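PDB 4MAQ: putative fumarylpyruvate hydrolase from Burkholderia cenocepacia, which is a putative enzyme of the fumarylacetoacetate hydrolase (FAH) family, with the beta-rich fold of that family, whose own role is not established. Local coordinates for residues A68-S73 / F142-P147; V93-D98 / V197-G202. All coordinates share one frame; numbering follows the deposited sequence.

Contact 1 of 2, residues A68-S73 / F142-P147; sequences AIVPAS and FDASGP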
ATOM      1  N   ALA B  68       3.719  -5.668  -5.479  1.00  7.98           N
ATOM      2  CA  ALA B  68       3.958  -5.038  -6.781  1.00  8.42           C
ATOM      3  C   ALA B  68       5.430  -5.087  -7.163  1.00  7.76           C
ATOM      4  O   ALA B  68       5.792  -4.738  -8.291  1.00  8.23           O
ATOM      5  CB  ALA B  68       3.504  -3.590  -6.739  1.00 10.19           C
ATOM      6  N   ILE B  69       6.282  -5.482  -6.212  1.00  8.30           N
ATOM      7  CA  ILE B  69       7.720  -5.616  -6.468  1.00  8.41           C
ATOM      8  C   ILE B  69       7.934  -6.963  -7.134  1.00  9.68           C
ATOM      9  O   ILE B  69       7.661  -8.020  -6.536  1.00 13.59           O
ATOM     10  CB  ILE B  69       8.536  -5.506  -5.161  1.00  9.29           C
ATOM     11  CG1 ILE B  69       8.223  -4.174  -4.440  1.00 10.63           C
ATOM     12  CG2 ILE B  69      10.014  -5.694  -5.440  1.00 12.60           C
ATOM     13  CD1 ILE B  69       8.412  -2.917  -5.278  1.00 11.78           C
ATOM     14  N   VAL B  70       8.380  -6.911  -8.383  1.00  7.94           N
ATOM     15  CA  VAL B  70       8.558  -8.087  -9.219  1.00  8.06           C
ATOM     16  C   VAL B  70       9.966  -8.049  -9.809  1.00  7.17           C
ATOM     17  O   VAL B  70      10.641  -7.019  -9.752  1.00  8.46           O
ATOM     18  CB  VAL B  70       7.504  -8.114 -10.359  1.00  8.89           C
ATOM     19  CG1 VAL B  70       6.093  -8.174  -9.786  1.00 10.79           C
ATOM     20  CG2 VAL B  70       7.684  -6.949 -11.346  1.00  9.55           C
ATOM     21  N   PRO B  71      10.425  -9.172 -10.372  1.00  7.94           N
ATOM     22  CA  PRO B  71      11.768  -9.143 -10.952  1.00  8.89           C
ATOM     23  C   PRO B  71      11.878  -8.233 -12.165  1.00  8.20           C
ATOM     24  O   PRO B  71      10.988  -8.200 -13.033  1.00  9.23           O
ATOM     25  CB  PRO B  71      12.000 -10.614 -11.378  1.00 10.02           C
ATOM     26  CG  PRO B  71      11.063 -11.393 -10.501  1.00 10.68           C
ATOM     27  CD  PRO B  71       9.844 -10.525 -10.382  1.00  9.58           C
ATOM     28  N   ALA B  72      12.955  -7.467 -12.208  1.00  7.80           N
ATOM     29  CA  ALA B  72      13.271  -6.628 -13.374  1.00  8.03           C
ATOM     30  C   ALA B  72      14.012  -7.494 -14.402  1.00  9.06           C
ATOM     31  O   ALA B  72      15.153  -7.221 -14.775  1.00 10.51           O
ATOM     32  CB  ALA B  72      14.117  -5.442 -12.951  1.00  9.52           C
ATOM     33  N   SER B  73      13.337  -8.547 -14.844  1.00  8.72           N
ATOM     34  CA  SER B  73      13.889  -9.531 -15.778  1.00  9.47           C
ATOM     35  C   SER B  73      12.729 -10.307 -16.354  1.00  9.57           C
ATOM     36  O   SER B  73      11.600 -10.183 -15.883  1.00 10.10           O
ATOM     37  CB  SER B  73      14.871 -10.468 -15.062  1.00 12.07           C
ATOM     38  OG  SER B  73      14.263 -11.079 -13.945  1.00 14.34           O
ATOM     39  N   PHE B 142      -0.306  -0.476  -8.978  1.00  9.17           N
ATOM     40  CA  PHE B 142      -0.943  -1.557  -9.721  1.00  8.48           C
ATOM     41  C   PHE B 142      -0.043  -2.811  -9.815  1.00  8.37           C
ATOM     42  O   PHE B 142       1.077  -2.832  -9.271  1.00  8.15           O
ATOM     43  CB  PHE B 142      -1.382  -1.033 -11.111  1.00  8.80           C
ATOM     44  CG  PHE B 142      -0.239  -0.511 -11.936  1.00  8.22           C
ATOM     45  CD1 PHE B 142       0.191   0.828 -11.810  1.00  7.98           C
ATOM     46  CD2 PHE B 142       0.453  -1.371 -12.790  1.00  8.36           C
ATOM     47  CE1 PHE B 142       1.265   1.281 -12.558  1.00  8.47           C
ATOM     48  CE2 PHE B 142       1.544  -0.916 -13.520  1.00  9.38           C
ATOM     49  CZ  PHE B 142       1.954   0.409 -13.408  1.00  8.54           C
ATOM     50  N   ASP B 143      -0.514  -3.861 -10.484  1.00  8.51           N
ATOM     51  CA  ASP B 143       0.275  -5.097 -10.527  1.00  8.29           C
ATOM     52  C   ASP B 143       1.579  -4.914 -11.268  1.00  7.58           C
ATOM     53  O   ASP B 143       1.600  -4.283 -12.336  1.00  8.89           O
ATOM     54  CB  ASP B 143      -0.515  -6.225 -11.188  1.00  9.89           C
ATOM     55  CG  ASP B 143      -1.740  -6.623 -10.398  1.00 10.01           C
ATOM     56  OD1 ASP B 143      -1.790  -6.366  -9.169  1.00  9.51           O
ATOM     57  OD2 ASP B 143      -2.661  -7.214 -10.998  1.00  9.69           O
ATOM     58  N   ALA B 144       2.656  -5.479 -10.726  1.00  7.95           N
ATOM     59  CA  ALA B 144       3.968  -5.434 -11.399  1.00  8.50           C
ATOM     60  C   ALA B 144       4.379  -3.992 -11.698  1.00  7.80           C
ATOM     61  O   ALA B 144       5.088  -3.726 -12.685  1.00  9.95           O
ATOM     62  CB  ALA B 144       4.002  -6.299 -12.677  1.00 10.16           C
ATOM     63  N   SER B 145       4.019  -3.073 -10.802  1.00  8.04           N
ATOM     64  CA  SER B 145       4.351  -1.663 -10.985  1.00  7.68           C
ATOM     65  C   SER B 145       5.723  -1.268 -10.439  1.00  7.94           C
ATOM     66  O   SER B 145       6.122  -0.121 -10.580  1.00  7.96           O
ATOM     67  CB  SER B 145       3.256  -0.794 -10.358  1.00  8.39           C
ATOM     68  OG  SER B 145       3.159  -1.018  -8.950  1.00  7.88           O
ATOM     69  N   GLY B 146       6.442  -2.212  -9.831  1.00  8.01           N
ATOM     70  CA  GLY B 146       7.780  -1.909  -9.317  1.00  8.68           C
ATOM     71  C   GLY B 146       8.790  -3.013  -9.578  1.00  8.16           C
ATOM     72  O   GLY B 146       9.267  -3.667  -8.633  1.00  9.41           O
ATOM     73  N   PRO B 147       9.150  -3.207 -10.870  1.00  7.47           N
ATOM     74  CA  PRO B 147      10.230  -4.157 -11.115  1.00  8.38           C
ATOM     75  C   PRO B 147      11.535  -3.711 -10.434  1.00  8.00           C
ATOM     76  O   PRO B 147      11.891  -2.533 -10.499  1.00  8.83           O
ATOM     77  CB  PRO B 147      10.406  -4.152 -12.655  1.00  9.72           C
ATOM     78  CG  PRO B 147       9.311  -3.330 -13.200  1.00 12.34           C
ATOM     79  CD  PRO B 147       8.613  -2.607 -12.107  1.00  8.77           C
TER
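This is a loosely bonded parallel contact between strand 69-71 and the beginning of strand 146-153, with the turn F142-S145 leading in, where 69-71 joins the large mixed sheet. Between the two segments the hydrogen bonds are few. G146 N donates to A68 O at 3.0 Å, but with an N-H...O angle of 143° and the donor lifted out of the carbonyl plane; the return bond from V70 N to G146 O is weak. P147, with no N-H to give, lends its CA hydrogen to V70 O (3.2 Å), and I69 CA likewise points a hydrogen at G146 O, so CA-H...O contacts add to these bonds. Further along, V70 and A72 form backbone hydrogen bonds with V148. On the I69 side, CD1 folds back to 3.5 Å from G146 O; G146 has no side chain, and the methyl packs against its backbone. V70 and P147 share the other face. With V70 CG1 anti to the carbonyl carbon, both valine methyls reach A144 CB, and CG2 also lies against the proline, 4.1 Å from P147 CB. A72 CB, set by an inverse gamma turn, meets P147 CB at 3.9 Å. The type II turn F142-S145 is braced from within: S145 OG donates to F142 O (2.8 Å) and is weakly bonded to K140 O, chi1 62° placing it in the crowded position between N and carbonyl carbon, and S145 CB sits over the centre of the F142 ring. A68 CB rests 3.4 Å from S145 OG. Strand 111-122 flanks 146-153, with L120 touching F142 and P147; I69 packs on L204 and F206 of strand 204-206, and A72 on F232 and F234 of strand 230-236.

Contact 2 of 2, residues V93-D98 / V197-G202; sequences VAIGKD and VELKAG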
ATOM      1  N   VAL B  93      16.571   1.555  -2.168  1.00  7.65           N
ATOM      2  CA  VAL B  93      17.251   1.319  -0.894  1.00  8.02           C
ATOM      3  C   VAL B  93      16.469   0.324  -0.063  1.00  7.88           C
ATOM      4  O   VAL B  93      15.255   0.471   0.104  1.00  8.88           O
ATOM      5  CB  VAL B  93      17.375   2.657  -0.124  1.00  9.84           C
ATOM      6  CG1 VAL B  93      18.180   2.424   1.131  1.00 11.77           C
ATOM      7  CG2 VAL B  93      18.049   3.723  -0.994  1.00 11.10           C
ATOM      8  N   ALA B  94      17.150  -0.716   0.409  1.00  7.16           N
ATOM      9  CA  ALA B  94      16.512  -1.771   1.213  1.00  7.54           C
ATOM     10  C   ALA B  94      16.891  -1.599   2.674  1.00  7.74           C
ATOM     11  O   ALA B  94      18.076  -1.531   2.992  1.00  9.59           O
ATOM     12  CB  ALA B  94      16.950  -3.146   0.705  1.00  9.33           C
ATOM     13  N   ILE B  95      15.888  -1.544   3.557  1.00  8.28           N
ATOM     14  CA  ILE B  95      16.116  -1.252   4.977  1.00  8.75           C
ATOM     15  C   ILE B  95      16.308  -2.542   5.779  1.00  8.20           C
ATOM     16  O   ILE B  95      15.562  -3.509   5.610  1.00  9.40           O
ATOM     17  CB  ILE B  95      14.910  -0.456   5.520  1.00  8.08           C
ATOM     18  CG1 ILE B  95      14.761   0.858   4.731  1.00  8.46           C
ATOM     19  CG2 ILE B  95      14.979  -0.221   7.040  1.00  9.59           C
ATOM     20  CD1 ILE B  95      15.970   1.801   4.822  1.00 10.78           C
ATOM     21  N   GLY B  96      17.277  -2.534   6.689  1.00  8.73           N
ATOM     22  CA  GLY B  96      17.537  -3.705   7.530  1.00 10.68           C
ATOM     23  C   GLY B  96      17.340  -3.498   9.029  1.00 12.07           C
ATOM     24  O   GLY B  96      17.485  -4.444   9.800  1.00 15.35           O
ATOM     25  N   LYS B  97      16.924  -2.301   9.449  1.00  9.94           N
ATOM     26  CA  LYS B  97      16.782  -2.010  10.876  1.00 11.78           C
ATOM     27  C   LYS B  97      15.642  -1.048  11.093  1.00 10.05           C
ATOM     28  O   LYS B  97      15.582   0.014  10.456  1.00 10.34           O
ATOM     29  CB  LYS B  97      18.093  -1.415  11.449  1.00 12.16           C
ATOM     30  CG  LYS B  97      18.072  -1.084  12.933  1.00 13.38           C
ATOM     31  CD  LYS B  97      19.463  -0.718  13.418  1.00 15.36           C
ATOM     32  CE  LYS B  97      20.015   0.538  12.760  1.00 16.39           C
ATOM     33  NZ  LYS B  97      21.283   0.956  13.413  1.00 19.01           N
ATOM     34  N   ASP B  98      14.755  -1.407  12.020  1.00  9.71           N
ATOM     35  CA  ASP B  98      13.600  -0.570  12.307  1.00 10.09           C
ATOM     36  C   ASP B  98      14.015   0.801  12.860  1.00 10.72           C
ATOM     37  O   ASP B  98      15.062   0.943  13.495  1.00 11.63           O
ATOM     38  CB  ASP B  98      12.747  -1.190  13.419  1.00 11.18           C
ATOM     39  CG  ASP B  98      12.157  -2.573  13.070  1.00 11.06           C
ATOM     40  OD1 ASP B  98      12.228  -3.066  11.911  1.00 11.83           O
ATOM     41  OD2 ASP B  98      11.604  -3.180  14.019  1.00 14.39           O
ATOM     42  N   VAL B 197       5.947   7.295   9.537  1.00  9.32           N
ATOM     43  CA  VAL B 197       5.602   5.957  10.006  1.00  9.92           C
ATOM     44  C   VAL B 197       6.851   5.402  10.677  1.00  9.92           C
ATOM     45  O   VAL B 197       7.925   5.944  10.506  1.00 11.14           O
ATOM     46  CB  VAL B 197       5.202   4.996   8.846  1.00 10.78           C
ATOM     47  CG1 VAL B 197       3.916   5.440   8.138  1.00 12.90           C
ATOM     48  CG2 VAL B 197       6.341   4.835   7.840  1.00 11.82           C
ATOM     49  N   GLU B 198       6.725   4.284  11.376  1.00 10.51           N
ATOM     50  CA  GLU B 198       7.914   3.580  11.812  1.00  9.72           C
ATOM     51  C   GLU B 198       8.494   2.840  10.608  1.00  9.30           C
ATOM     52  O   GLU B 198       7.823   2.020   9.992  1.00  9.66           O
ATOM     53  CB  GLU B 198       7.614   2.592  12.941  1.00 11.61           C
ATOM     54  CG  GLU B 198       8.895   1.996  13.488  1.00 13.09           C
ATOM     55  CD  GLU B 198       8.664   0.850  14.442  1.00 17.78           C
ATOM     56  OE1 GLU B 198       7.515   0.364  14.549  1.00 25.53           O
ATOM     57  OE2 GLU B 198       9.640   0.450  15.092  1.00 24.57           O
ATOM     58  N   LEU B 199       9.743   3.133  10.272  1.00  9.89           N
ATOM     59  CA  LEU B 199      10.443   2.386   9.248  1.00  9.36           C
ATOM     60  C   LEU B 199      10.757   1.006   9.792  1.00 10.30           C
ATOM     61  O   LEU B 199      11.039   0.849  10.989  1.00 10.46           O
ATOM     62  CB  LEU B 199      11.722   3.126   8.896  1.00 11.43           C
ATOM     63  CG  LEU B 199      12.409   2.834   7.596  1.00 13.17           C
ATOM     64  CD1 LEU B 199      11.529   3.273   6.418  1.00 14.18           C
ATOM     65  CD2 LEU B 199      13.784   3.481   7.575  1.00 17.62           C
ATOM     66  N   LYS B 200      10.696  -0.003   8.926  1.00  9.54           N
ATOM     67  CA  LYS B 200      10.917  -1.385   9.366  1.00  9.83           C
ATOM     68  C   LYS B 200      11.915  -2.099   8.480  1.00  9.28           C
ATOM     69  O   LYS B 200      11.990  -1.821   7.286  1.00  9.40           O
ATOM     70  CB  LYS B 200       9.601  -2.180   9.347  1.00 10.53           C
ATOM     71  CG  LYS B 200       8.530  -1.675  10.304  1.00 12.34           C
ATOM     72  CD  LYS B 200       8.864  -1.960  11.750  1.00 16.19           C
ATOM     73  CE  LYS B 200       7.579  -2.183  12.535  1.00 24.50           C
ATOM     74  NZ  LYS B 200       7.887  -2.555  13.941  1.00 28.52           N
ATOM     75  N   ALA B 201      12.652  -3.039   9.075  1.00 11.38           N
ATOM     76  CA  ALA B 201      13.426  -3.991   8.293  1.00 11.21           C
ATOM     77  C   ALA B 201      12.483  -4.614   7.263  1.00 10.31           C
ATOM     78  O   ALA B 201      11.380  -5.034   7.593  1.00 12.82           O
ATOM     79  CB  ALA B 201      13.993  -5.070   9.203  1.00 13.27           C
ATOM     80  N   GLY B 202      12.912  -4.629   6.013  1.00  8.92           N
ATOM     81  CA  GLY B 202      12.078  -5.113   4.935  1.00  8.49           C
ATOM     82  C   GLY B 202      11.523  -4.008   4.049  1.00  7.79           C
ATOM     83  O   GLY B 202      11.054  -4.293   2.955  1.00  8.09           O
TER
HETATM   84  O   HOH W   1       9.284  -4.963  13.932  1.00 41.77           O
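K200 NZ is gripped by three partners: a hydrogen-bonded salt bridge to E198 OE1 at 3.0 Å, met from above the carboxylate plane, a water that accepts from it, and D98 OD2 at 3.8 Å, a long salt bridge. The same water donates to D98 OD2 and so spans the long pair. The lysine, bent at chi2 and chi3, lays CD 3.5 Å from D98 OD1. Its positive charge would offset the repulsion between D98 OD2 and E198 OE2, 4.3 Å apart. The other aspartate oxygen catches a backbone N-H: D98, its CG anti to the carbonyl carbon, turns OD1 to A201 N at 2.9 Å, and the donor meets it nearly along the C-O axis. I95 O, the last carbonyl of strand 85-95, receives a nearly straight hydrogen bond from G202 N (2.9 Å, 172°) and a longer CA-H...O contact from A201. G202 sits at a positive phi of 106°, a backbone conformation that suits glycine. On the buried side of these charges, I95 and L199 cross at about a right angle, I95 CD1 meeting L199 CD2 at 3.9 Å, while I95 CG2 presses on K200 O; L199 continues onto I190 and V193 of helix 186-196. The arrangement is a salt-bridge network of D98, E198 and K200, with the loop after helix 186-196 bonded to the end of strand 85-95 in this FAH-family fold.

Overall arrangement
From the N terminus the chain passes 68-73, then 93-98, then 142-147 and finally 197-202, so the two loops cross. Contact 1 closes the first by bringing 142-147, after helix 137-140, back to strand 69-71; contact 2 closes the second by returning the link after helix 186-196 to the end of strand 85-95. Within one chain they do not touch, their centres lying about 20 Å apart and their nearest atoms about 8 Å, yet both reach the same mixed sheet, through strands 69-71 and 146-153 in one case and 85-95 in the other. Across the dimer they do meet: D143 OD2 of one subunit hydrogen-bonds E198 N of the second subunit.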